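Local atomic coordinates of NOL1/NOP2/sun family protein (PDB entry 3M4X), a protein that probably methylates a cytosine of ribosomal RNA, as RsmF-type members of the NOL1/NOP2/Sun family of RNA methyltransferases do. Residues Gln10-Ile13 / Lys14-Leu18; Glu200-Glu203 / Glu204-Leu207. One frame throughout, in Å; residues are numbered along the deposited sequence.

Contact 1 lies within helix 10-20 of the N-terminal RsmF-type domain; contact 2 is the loop 200-203 running into helix 205-222 of the methyltransferase domain. Both are local, joining residues three and four apart in contact 1, two and three apart in contact 2, and both are partly buried: F12, Y16, W201 and P206 are buried, K14, R17, E203 and E204 exposed. Contact 1 rests on an aromatic pair and aliphatic carbon contacts along a helix, whereas contact 2 rests on hydroxyl-to-amide hydrogen bonds at a helix start. Their centres are about 12 Å apart, and they meet: W201 packs against Q11 and F12, while NE2 of Q11 gives OE2 of E203 a weak hydrogen bond.

Contact 1 of 2, residues Gln10-Ile13 / Lys14-Leu18; sequences QQFI and KKYRL
F12 lays its phenyl ring across the ring of Y16, one helical turn further on, with CE1 of F12 only 3.3 Å from CE1 of Y16. The meeting is oblique: the planes are inclined at 44° and the centroids lie 4.7 Å apart, so it is neither a stack nor an edge-to-face pair. Atom CD1 of Y16 rides over one face of the F12 ring, toward its rim. The two residues take different first torsions, CG of F12 being anti to its backbone N (chi1 174°) and CG of Y16 anti to its carbonyl carbon (chi1 -75°), and this brings the rings together. Carbonyl O of F12 lies in plane at the edge of the Y16 ring and also accepts the backbone N-H of Y16, with N and O 3.0 Å apart.

The same spacing recurs on a more exposed side of the helix. There I13 and R17 run side by side, and methyl CG2 of I13 sits over one face of the guanidinium, 3.5 Å from CZ of R17; the side chain of F28, from helix 24-33, touches both residues. K14 instead reaches back, its chain bent at chi3 and chi4, and passes its CE 3.3 Å from OE1 of Q11, a contact through carbon.

Within the N-terminal domain, F27 and L31 pack on F12. From the methyltransferase domain, F191 meets the F12 ring edge-to-face, E188 makes a weak hydrogen bond with OH of Y16, and E240 forms a salt bridge with K15. The pairs F12/Y16 and I13/R17, four residues apart, with backbone bonds such as that from N of R17 to O of I13 (2.9 Å), are characteristic of an amphipathic alpha-helix, here docked through F191, E188 and E240 against the methyltransferase domain.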
loop_
_atom_site.group_PDB
_atom_site.type_symbol
_atom_site.label_atom_id
_atom_site.label_comp_id
_atom_site.label_asym_id
_atom_site.label_seq_id
_atom_site.Cartn_x
_atom_site.Cartn_y
_atom_site.Cartn_z
ATOM N N GLN A 10 25.446 -15.257 -17.167
ATOM C CA GLN A 10 26.507 -16.202 -16.822
ATOM C C GLN A 10 27.062 -15.953 -15.425
ATOM O O GLN A 10 27.299 -16.898 -14.674
ATOM C CB GLN A 10 27.648 -16.158 -17.852
ATOM C CG GLN A 10 27.248 -15.576 -19.200
ATOM C CD GLN A 10 26.983 -14.080 -19.129
ATOM O OE1 GLN A 10 27.888 -13.293 -18.847
ATOM N NE2 GLN A 10 25.737 -13.683 -19.380
ATOM N N GLN A 11 27.270 -14.687 -15.079
ATOM C CA GLN A 11 27.861 -14.349 -13.781
ATOM C C GLN A 11 26.949 -14.722 -12.614
ATOM O O GLN A 11 27.417 -15.096 -11.536
ATOM C CB GLN A 11 28.223 -12.864 -13.718
ATOM C CG GLN A 11 29.260 -12.449 -14.744
ATOM C CD GLN A 11 30.454 -13.380 -14.770
ATOM O OE1 GLN A 11 30.772 -13.963 -15.808
ATOM N NE2 GLN A 11 31.121 -13.528 -13.626
ATOM N N PHE A 12 25.648 -14.611 -12.855
ATOM C CA PHE A 12 24.605 -14.981 -11.905
ATOM C C PHE A 12 24.580 -16.494 -11.696
ATOM O O PHE A 12 24.530 -16.977 -10.564
ATOM C CB PHE A 12 23.260 -14.494 -12.451
ATOM C CG PHE A 12 22.071 -14.938 -11.649
ATOM C CD1 PHE A 12 21.648 -14.207 -10.544
ATOM C CD2 PHE A 12 21.361 -16.070 -12.010
ATOM C CE1 PHE A 12 20.545 -14.611 -9.815
ATOM C CE2 PHE A 12 20.261 -16.479 -11.280
ATOM C CZ PHE A 12 19.852 -15.749 -10.180
ATOM N N ILE A 13 24.612 -17.228 -12.805
ATOM C CA ILE A 13 24.680 -18.686 -12.790
ATOM C C ILE A 13 25.869 -19.221 -11.981
ATOM O O ILE A 13 25.716 -20.134 -11.167
ATOM C CB ILE A 13 24.693 -19.240 -14.242
ATOM C CG1 ILE A 13 23.355 -18.940 -14.917
ATOM C CG2 ILE A 13 24.967 -20.733 -14.271
ATOM C CD1 ILE A 13 23.255 -19.418 -16.346
ATOM N N LYS A 14 27.052 -18.648 -12.188
ATOM C CA LYS A 14 28.227 -19.036 -11.406
ATOM C C LYS A 14 28.054 -18.702 -9.918
ATOM O O LYS A 14 28.339 -19.523 -9.035
ATOM C CB LYS A 14 29.494 -18.351 -11.936
ATOM C CG LYS A 14 29.745 -18.480 -13.439
ATOM C CD LYS A 14 31.160 -18.004 -13.799
ATOM C CE LYS A 14 31.201 -17.212 -15.115
ATOM N NZ LYS A 14 30.690 -17.954 -16.315
ATOM N N LYS A 15 27.593 -17.486 -9.637
ATOM C CA LYS A 15 27.448 -17.044 -8.253
ATOM C C LYS A 15 26.591 -18.042 -7.485
ATOM O O LYS A 15 26.986 -18.534 -6.430
ATOM C CB LYS A 15 26.831 -15.639 -8.203
ATOM C CG LYS A 15 26.716 -15.010 -6.804
ATOM C CD LYS A 15 26.394 -13.526 -6.917
ATOM C CE LYS A 15 26.426 -12.819 -5.563
ATOM N NZ LYS A 15 25.328 -13.283 -4.673
ATOM N N TYR A 16 25.432 -18.364 -8.050
ATOM C CA TYR A 16 24.454 -19.207 -7.373
ATOM C C TYR A 16 24.704 -20.711 -7.465
ATOM O O TYR A 16 24.184 -21.468 -6.650
ATOM C CB TYR A 16 23.024 -18.817 -7.793
ATOM C CG TYR A 16 22.588 -17.521 -7.128
ATOM C CD1 TYR A 16 22.744 -16.301 -7.771
ATOM C CD2 TYR A 16 22.072 -17.515 -5.836
ATOM C CE1 TYR A 16 22.367 -15.106 -7.160
ATOM C CE2 TYR A 16 21.694 -16.313 -5.207
ATOM C CZ TYR A 16 21.844 -15.117 -5.880
ATOM O OH TYR A 16 21.481 -13.926 -5.289
ATOM N N ARG A 17 25.494 -21.141 -8.451
ATOM C CA ARG A 17 26.050 -22.486 -8.436
ATOM C C ARG A 17 26.867 -22.688 -7.163
ATOM O O ARG A 17 26.670 -23.652 -6.422
ATOM C CB ARG A 17 26.959 -22.716 -9.640
ATOM C CG ARG A 17 26.241 -23.065 -10.908
ATOM C CD ARG A 17 27.057 -24.042 -11.735
ATOM N NE ARG A 17 26.386 -24.378 -12.986
ATOM C CZ ARG A 17 26.690 -23.834 -14.160
ATOM N NH1 ARG A 17 27.662 -22.931 -14.242
ATOM N NH2 ARG A 17 26.029 -24.196 -15.253
ATOM N N LEU A 18 27.788 -21.768 -6.914
ATOM C CA LEU A 18 28.596 -21.817 -5.695
ATOM C C LEU A 18 27.792 -21.666 -4.396
ATOM O O LEU A 18 28.049 -22.377 -3.418
ATOM C CB LEU A 18 29.706 -20.762 -5.738
ATOM C CG LEU A 18 30.853 -21.010 -6.722
ATOM C CD1 LEU A 18 31.837 -19.857 -6.669
ATOM C CD2 LEU A 18 31.556 -22.332 -6.424
#

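Contact 2 of 2, residues Glu200-Glu203 / Glu204-Leu207; sequences EWTE and ESPL
T202 and S205 form a capping box at the N-terminal end of helix 205-222, where each side-chain hydroxyl oxygen accepts a backbone N-H. The tight part is this exchange. N of T202 donates to OG of S205, 3.0 Å away, in a nearly straight bond (163°), while N of E204 donates to OG1 of T202, 3.1 Å away, in a more bent one (145°). The T202 hydroxyl can reach it because chi1 of 76° sets OG1 between the backbone N and the carbonyl carbon. OG1 of T202 thus gives the amide of E204 an acceptor at the helix entry. N of S205 bonds O of T202 (3.2 Å) across a type I beta turn, the donor standing well above the carbonyl plane.

The looser side belongs to the carboxylates: E203 and E204 extend their chains beyond CG and are exposed. The apolar side is buried: W201 has its NE1 bonded to E188 and its ring edge-to-face with F191. P206 is buried as well, and its CD rests 3.6 Å from carbonyl O of E203.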
loop_
_atom_site.group_PDB
_atom_site.type_symbol
_atom_site.label_atom_id
_atom_site.label_comp_id
_atom_site.label_asym_id
_atom_site.label_seq_id
_atom_site.Cartn_x
_atom_site.Cartn_y
_atom_site.Cartn_z
ATOM N N GLU A 200 19.312 -5.565 -16.885
ATOM C CA GLU A 200 19.883 -4.534 -16.023
ATOM C C GLU A 200 20.791 -5.097 -14.930
ATOM O O GLU A 200 21.495 -4.344 -14.251
ATOM C CB GLU A 200 18.766 -3.714 -15.378
ATOM C CG GLU A 200 17.631 -3.359 -16.321
ATOM C CD GLU A 200 17.623 -1.896 -16.708
ATOM O OE1 GLU A 200 18.299 -1.095 -16.021
ATOM O OE2 GLU A 200 16.936 -1.548 -17.695
ATOM N N TRP A 201 20.768 -6.415 -14.750
ATOM C CA TRP A 201 21.590 -7.060 -13.726
ATOM C C TRP A 201 23.062 -7.129 -14.137
ATOM O O TRP A 201 23.383 -7.520 -15.257
ATOM C CB TRP A 201 21.076 -8.478 -13.440
ATOM C CG TRP A 201 21.702 -9.127 -12.229
ATOM C CD1 TRP A 201 21.210 -9.124 -10.952
ATOM C CD2 TRP A 201 22.937 -9.860 -12.178
ATOM N NE1 TRP A 201 22.055 -9.812 -10.115
ATOM C CE2 TRP A 201 23.120 -10.277 -10.844
ATOM C CE3 TRP A 201 23.901 -10.203 -13.129
ATOM C CZ2 TRP A 201 24.230 -11.013 -10.436
ATOM C CZ3 TRP A 201 24.995 -10.944 -12.727
ATOM C CH2 TRP A 201 25.152 -11.341 -11.390
ATOM N N THR A 202 23.957 -6.756 -13.227
ATOM C CA THR A 202 25.382 -7.001 -13.431
ATOM C C THR A 202 25.941 -7.681 -12.206
ATOM O O THR A 202 25.253 -7.829 -11.192
ATOM C CB THR A 202 26.190 -5.713 -13.693
ATOM O OG1 THR A 202 26.374 -4.997 -12.466
ATOM C CG2 THR A 202 25.475 -4.825 -14.697
ATOM N N GLU A 203 27.201 -8.072 -12.294
ATOM C CA GLU A 203 27.863 -8.759 -11.199
ATOM C C GLU A 203 28.096 -7.809 -10.021
ATOM O O GLU A 203 28.318 -8.243 -8.891
ATOM C CB GLU A 203 29.187 -9.345 -11.690
ATOM C CG GLU A 203 29.749 -10.445 -10.818
ATOM C CD GLU A 203 30.989 -11.063 -11.426
ATOM O OE1 GLU A 203 31.715 -11.787 -10.710
ATOM O OE2 GLU A 203 31.240 -10.816 -12.624
ATOM N N GLU A 204 28.041 -6.511 -10.294
ATOM C CA GLU A 204 28.309 -5.506 -9.271
ATOM C C GLU A 204 27.037 -4.975 -8.620
ATOM O O GLU A 204 27.101 -4.179 -7.691
ATOM C CB GLU A 204 29.100 -4.338 -9.862
ATOM C CG GLU A 204 30.557 -4.656 -10.161
ATOM C CD GLU A 204 31.290 -3.477 -10.769
ATOM O OE1 GLU A 204 30.636 -2.649 -11.441
ATOM O OE2 GLU A 204 32.517 -3.380 -10.573
ATOM N N SER A 205 25.885 -5.410 -9.119
ATOM C CA SER A 205 24.607 -4.904 -8.627
ATOM C C SER A 205 24.378 -5.178 -7.145
ATOM O O SER A 205 23.933 -4.299 -6.420
ATOM C CB SER A 205 23.444 -5.464 -9.447
ATOM O OG SER A 205 23.487 -4.998 -10.786
ATOM N N PRO A 206 24.672 -6.401 -6.688
ATOM C CA PRO A 206 24.371 -6.665 -5.281
ATOM C C PRO A 206 25.059 -5.697 -4.325
ATOM O O PRO A 206 24.399 -5.169 -3.424
ATOM C CB PRO A 206 24.876 -8.093 -5.084
ATOM C CG PRO A 206 24.705 -8.717 -6.444
ATOM C CD PRO A 206 25.067 -7.626 -7.407
ATOM N N LEU A 207 26.354 -5.462 -4.520
ATOM C CA LEU A 207 27.116 -4.594 -3.622
ATOM C C LEU A 207 26.736 -3.125 -3.795
ATOM O O LEU A 207 26.677 -2.378 -2.827
ATOM C CB LEU A 207 28.623 -4.782 -3.810
ATOM C CG LEU A 207 29.295 -6.022 -3.205
ATOM C CD1 LEU A 207 29.065 -6.085 -1.696
ATOM C CD2 LEU A 207 28.820 -7.306 -3.884
#